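Local coordinates for protein CopN (Chlamydia pneumoniae, PDB 4NRH) that probably acts as a gatekeeper of type III secretion, working with the chaperone Scc3 to direct the secretion of translocators, at residues A[20-25]-A[71-76]; A[53-58]-A[62-67]. All blocks are in the same frame, centred on the assembly; numbering follows the deposited sequence.

Interaction 1 of 2, residues A[20-25]-A[71-76]. With NA (sodium ion), chain E.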
loop_
_atom_site.group_PDB
_atom_site.type_symbol
_atom_site.label_atom_id
_atom_site.label_comp_id
_atom_site.label_asym_id
_atom_site.label_seq_id
_atom_site.Cartn_x
_atom_site.Cartn_y
_atom_site.Cartn_z
ATOM N N ASP A 20 1.886 -40.039 -9.184
ATOM C CA ASP A 20 0.636 -39.516 -8.642
ATOM C C ASP A 20 0.874 -38.449 -7.575
ATOM O O ASP A 20 0.086 -37.514 -7.443
ATOM C CB ASP A 20 -0.213 -40.653 -8.068
ATOM C CG ASP A 20 -0.706 -41.608 -9.138
ATOM O OD1 ASP A 20 -0.685 -41.232 -10.328
ATOM O OD2 ASP A 20 -1.110 -42.738 -8.790
ATOM N N LYS A 21 1.955 -38.593 -6.813
ATOM C CA LYS A 21 2.276 -37.633 -5.758
ATOM C C LYS A 21 2.691 -36.286 -6.344
ATOM O O LYS A 21 2.296 -35.235 -5.838
ATOM C CB LYS A 21 3.378 -38.173 -4.843
ATOM C CG LYS A 21 2.990 -39.426 -4.073
ATOM C CD LYS A 21 4.163 -39.966 -3.270
ATOM C CE LYS A 21 3.800 -41.268 -2.572
ATOM N NZ LYS A 21 2.651 -41.091 -1.640
ATOM N N TYR A 22 3.493 -36.326 -7.403
ATOM C CA TYR A 22 3.871 -35.119 -8.131
ATOM C C TYR A 22 2.650 -34.399 -8.696
ATOM O O TYR A 22 2.562 -33.172 -8.656
ATOM C CB TYR A 22 4.839 -35.459 -9.270
ATOM C CG TYR A 22 6.303 -35.359 -8.906
ATOM C CD1 TYR A 22 6.962 -36.413 -8.287
ATOM C CD2 TYR A 22 7.032 -34.213 -9.199
ATOM C CE1 TYR A 22 8.303 -36.325 -7.959
ATOM C CE2 TYR A 22 8.372 -34.115 -8.874
ATOM C CZ TYR A 22 9.004 -35.173 -8.256
ATOM O OH TYR A 22 10.339 -35.078 -7.933
ATOM N N ALA A 23 1.711 -35.176 -9.226
ATOM C CA ALA A 23 0.570 -34.633 -9.958
ATOM C C ALA A 23 -0.633 -34.317 -9.068
ATOM O O ALA A 23 -1.566 -33.645 -9.508
ATOM C CB ALA A 23 0.162 -35.594 -11.058
ATOM N N SER A 24 -0.613 -34.812 -7.834
ATOM C CA SER A 24 -1.772 -34.735 -6.943
ATOM C C SER A 24 -2.320 -33.318 -6.759
ATOM O O SER A 24 -3.524 -33.093 -6.879
ATOM C CB SER A 24 -1.422 -35.319 -5.574
ATOM O OG SER A 24 -2.546 -35.293 -4.711
ATOM N N GLY A 25 -1.438 -32.368 -6.467
ATOM C CA GLY A 25 -1.851 -30.990 -6.267
ATOM C C GLY A 25 -1.537 -30.094 -7.449
ATOM O O GLY A 25 -1.630 -28.871 -7.351
ATOM N N LEU A 71 11.457 -37.665 -13.079
ATOM C CA LEU A 71 12.205 -38.704 -13.781
ATOM C C LEU A 71 13.483 -39.076 -13.037
ATOM O O LEU A 71 13.809 -40.254 -12.896
ATOM C CB LEU A 71 12.541 -38.252 -15.204
ATOM C CG LEU A 71 11.361 -38.116 -16.168
ATOM C CD1 LEU A 71 11.817 -37.519 -17.490
ATOM C CD2 LEU A 71 10.688 -39.462 -16.384
ATOM N N VAL A 72 14.202 -38.062 -12.567
ATOM C CA VAL A 72 15.416 -38.276 -11.790
ATOM C C VAL A 72 15.119 -39.022 -10.490
ATOM O O VAL A 72 15.857 -39.924 -10.093
ATOM C CB VAL A 72 16.112 -36.933 -11.468
ATOM C CG1 VAL A 72 17.207 -37.124 -10.430
ATOM C CG2 VAL A 72 16.680 -36.311 -12.736
ATOM N N GLN A 73 14.019 -38.653 -9.841
ATOM C CA GLN A 73 13.672 -39.208 -8.537
ATOM C C GLN A 73 13.132 -40.637 -8.614
ATOM O O GLN A 73 13.381 -41.445 -7.722
ATOM C CB GLN A 73 12.650 -38.305 -7.837
ATOM C CG GLN A 73 12.458 -38.615 -6.359
ATOM C CD GLN A 73 11.448 -37.701 -5.694
ATOM O OE1 GLN A 73 10.973 -36.737 -6.295
ATOM N NE2 GLN A 73 11.113 -38.002 -4.446
ATOM N N THR A 74 12.395 -40.947 -9.676
ATOM C CA THR A 74 11.714 -42.236 -9.770
ATOM C C THR A 74 12.587 -43.352 -10.340
ATOM O O THR A 74 12.253 -44.529 -10.212
ATOM C CB THR A 74 10.435 -42.134 -10.630
ATOM O OG1 THR A 74 9.615 -43.290 -10.410
ATOM C CG2 THR A 74 10.781 -42.037 -12.111
ATOM N N THR A 75 13.704 -42.987 -10.962
ATOM C CA THR A 75 14.560 -43.964 -11.631
ATOM C C THR A 75 15.342 -44.828 -10.639
ATOM O O THR A 75 16.196 -44.324 -9.907
ATOM C CB THR A 75 15.542 -43.274 -12.590
ATOM O OG1 THR A 75 14.804 -42.518 -13.557
ATOM C CG2 THR A 75 16.394 -44.305 -13.313
ATOM N N PRO A 76 15.041 -46.138 -10.618
ATOM C CA PRO A 76 15.565 -47.151 -9.690
ATOM C C PRO A 76 17.055 -47.462 -9.891
ATOM O O PRO A 76 17.623 -47.057 -10.905
ATOM C CB PRO A 76 14.703 -48.378 -10.010
ATOM C CG PRO A 76 14.327 -48.204 -11.426
ATOM C CD PRO A 76 14.122 -46.730 -11.605
HETATM NA NA NA E . -3.042 -33.317 -11.477
HETATM O O HOH W 1 -4.468 -32.171 -9.569
HETATM O O HOH W 2 -3.502 -35.536 -11.360
HETATM O O HOH W 3 -4.597 -32.764 -13.787
#
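Q73 brings its carbonyl oxygen to the edge of the Y22 ring, in the ring plane, and the amide itself is turned 70° from that plane. The phenol OH donates to Q73 OE1; the modelled separation of 2.4 Å between Y22 OH and Q73 OE1 is very short, so its exact length is doubtful. The same oxygen lies 3.2 Å from Y22 CE1, beside the hydroxyl corner of the ring. Q73 gets there with CG anti to its backbone N (chi1 -167°) and an extended chain beyond. Backbones stay well apart, with Y22 CA and Q73 CA 10.6 Å from each other, and this single polar link at the surface of the HrpJ-like domain spans the gap between helix 18-24 and the C-terminal end of helix 61-74. Y22 also packs on L34 of helix 31-40 and on T66 and D69. Just past the end of helix 61-74, T75 OG1 donates back to L71 O at 2.6 Å. Near the C-terminal end of helix 18-24, A23 O binds a sodium ion at 2.5 Å. N26 O, I29 O and three waters complete the site, and one of those waters also donates to S24 O.

Interaction 2 of 2, residues A[53-58]-A[62-67]; sequences LVQEKI and ALQSTA
I58 and Q64 bring the two backbones closest, 5.7 Å between I58 CA and Q64 CA, where helix 47-57 has just ended and helix 61-74 is in its first turn. Q64 does most of the work. Its extended side chain runs past I58 in the opposite direction, and Q64 NE2 donates to I58 O at 2.7 Å with an N-H...O angle of 153°. The donor sits above the carbonyl plane, 37° out of it, so the bond does not follow a lone pair. I58 lies along the aliphatic part of this glutamine: I58 CG2, the branch anti to the backbone N, is 3.6 Å from Q64 CG and also meets L63 CB. From the last turn of helix 47-57, V54 CG1 presses on Q64 CB at 3.6 Å. Two consecutive helices of the HrpJ-like domain meet here across a short connection, and the Q64 amide bridges them by holding a backbone carbonyl just past the first helix. The other end of that amide is held too, since Q64 OE1 accepts a hydrogen bond from H93 NE2 of helix 80-97, which fixes the rotation of the buried group. Q55 brings its amide across that of Q64, their planes 86° apart.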
loop_
_atom_site.group_PDB
_atom_site.type_symbol
_atom_site.label_atom_id
_atom_site.label_comp_id
_atom_site.label_asym_id
_atom_site.label_seq_id
_atom_site.Cartn_x
_atom_site.Cartn_y
_atom_site.Cartn_z
ATOM N N LEU A 53 12.361 -35.729 -25.939
ATOM C CA LEU A 53 11.107 -36.354 -25.534
ATOM C C LEU A 53 10.325 -35.473 -24.561
ATOM O O LEU A 53 9.093 -35.483 -24.559
ATOM C CB LEU A 53 11.375 -37.724 -24.904
ATOM C CG LEU A 53 11.697 -38.858 -25.879
ATOM C CD1 LEU A 53 12.144 -40.102 -25.129
ATOM C CD2 LEU A 53 10.496 -39.165 -26.763
ATOM N N VAL A 54 11.043 -34.719 -23.735
ATOM C CA VAL A 54 10.413 -33.826 -22.765
ATOM C C VAL A 54 9.690 -32.658 -23.438
ATOM O O VAL A 54 8.534 -32.377 -23.117
ATOM C CB VAL A 54 11.442 -33.276 -21.755
ATOM C CG1 VAL A 54 10.818 -32.189 -20.894
ATOM C CG2 VAL A 54 11.980 -34.399 -20.883
ATOM N N GLN A 55 10.365 -31.983 -24.368
ATOM C CA GLN A 55 9.744 -30.876 -25.096
ATOM C C GLN A 55 8.548 -31.367 -25.904
ATOM O O GLN A 55 7.570 -30.642 -26.094
ATOM C CB GLN A 55 10.743 -30.190 -26.037
ATOM C CG GLN A 55 12.194 -30.208 -25.591
ATOM C CD GLN A 55 12.472 -29.289 -24.420
ATOM O OE1 GLN A 55 11.702 -28.372 -24.137
ATOM N NE2 GLN A 55 13.586 -29.526 -23.736
ATOM N N GLU A 56 8.640 -32.604 -26.378
ATOM C CA GLU A 56 7.604 -33.195 -27.217
ATOM C C GLU A 56 6.309 -33.446 -26.449
ATOM O O GLU A 56 5.220 -33.142 -26.936
ATOM C CB GLU A 56 8.110 -34.503 -27.828
ATOM C CG GLU A 56 7.123 -35.184 -28.758
ATOM C CD GLU A 56 7.614 -36.538 -29.233
ATOM O OE1 GLU A 56 8.818 -36.826 -29.067
ATOM O OE2 GLU A 56 6.797 -37.311 -29.776
ATOM N N LYS A 57 6.432 -33.998 -25.247
ATOM C CA LYS A 57 5.265 -34.403 -24.471
ATOM C C LYS A 57 4.809 -33.336 -23.480
ATOM O O LYS A 57 3.659 -33.340 -23.041
ATOM C CB LYS A 57 5.552 -35.712 -23.732
ATOM C CG LYS A 57 5.818 -36.886 -24.659
ATOM C CD LYS A 57 5.984 -38.183 -23.887
ATOM C CE LYS A 57 6.097 -39.368 -24.832
ATOM N NZ LYS A 57 4.844 -39.582 -25.608
ATOM N N ILE A 58 5.708 -32.424 -23.128
ATOM C CA ILE A 58 5.368 -31.340 -22.213
ATOM C C ILE A 58 5.660 -29.989 -22.855
ATOM O O ILE A 58 6.778 -29.733 -23.301
ATOM C CB ILE A 58 6.138 -31.450 -20.885
ATOM C CG1 ILE A 58 5.990 -32.852 -20.287
ATOM C CG2 ILE A 58 5.656 -30.396 -19.903
ATOM C CD1 ILE A 58 4.581 -33.183 -19.851
ATOM N N ALA A 62 8.019 -24.903 -17.208
ATOM C CA ALA A 62 7.910 -25.129 -15.771
ATOM C C ALA A 62 7.507 -26.569 -15.479
ATOM O O ALA A 62 8.032 -27.200 -14.561
ATOM C CB ALA A 62 6.915 -24.162 -15.151
ATOM N N LEU A 63 6.569 -27.083 -16.268
ATOM C CA LEU A 63 6.126 -28.466 -16.130
ATOM C C LEU A 63 7.191 -29.426 -16.658
ATOM O O LEU A 63 7.332 -30.541 -16.157
ATOM C CB LEU A 63 4.795 -28.688 -16.854
ATOM C CG LEU A 63 3.513 -28.308 -16.104
ATOM C CD1 LEU A 63 3.437 -29.042 -14.772
ATOM C CD2 LEU A 63 3.395 -26.804 -15.900
ATOM N N GLN A 64 7.926 -28.994 -17.679
ATOM C CA GLN A 64 9.066 -29.758 -18.177
ATOM C C GLN A 64 10.086 -29.949 -17.062
ATOM O O GLN A 64 10.625 -31.040 -16.872
ATOM C CB GLN A 64 9.726 -29.059 -19.368
ATOM C CG GLN A 64 8.856 -28.950 -20.607
ATOM C CD GLN A 64 9.506 -28.126 -21.701
ATOM O OE1 GLN A 64 10.627 -27.642 -21.545
ATOM N NE2 GLN A 64 8.803 -27.962 -22.816
ATOM N N SER A 65 10.344 -28.867 -16.330
ATOM C CA SER A 65 11.282 -28.884 -15.216
ATOM C C SER A 65 10.762 -29.764 -14.085
ATOM O O SER A 65 11.534 -30.442 -13.406
ATOM C CB SER A 65 11.534 -27.461 -14.708
ATOM O OG SER A 65 12.498 -27.453 -13.671
ATOM N N THR A 66 9.447 -29.746 -13.889
ATOM C CA THR A 66 8.807 -30.579 -12.881
ATOM C C THR A 66 8.910 -32.057 -13.251
ATOM O O THR A 66 9.228 -32.897 -12.408
ATOM C CB THR A 66 7.322 -30.203 -12.700
ATOM O OG1 THR A 66 7.221 -28.851 -12.235
ATOM C CG2 THR A 66 6.648 -31.132 -11.699
ATOM N N ALA A 67 8.640 -32.361 -14.518
ATOM C CA ALA A 67 8.706 -33.730 -15.019
ATOM C C ALA A 67 10.115 -34.303 -14.891
ATOM O O ALA A 67 10.291 -35.475 -14.559
ATOM C CB ALA A 67 8.242 -33.787 -16.470
#

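Overall arrangement
Both contacts lie in the N-terminal HrpJ-like domain of this mostly helical chain, which has no strands, on the same side of its centre, with their own centres about 13 Å apart. Helix 61-74 serves both: its beginning turns back against helix 47-57 in interaction 2, and its end reaches helix 18-24 in interaction 1. Both segments of interaction 2 fall between those of interaction 1 in the sequence, so a local contact sits within a longer-range closure. They touch directly where Y22 CE2 approaches T66 O at 3.8 Å. Together they tie helix 18-24, which supplies one of the sodium ligands, and helix 47-57 to one shared helix.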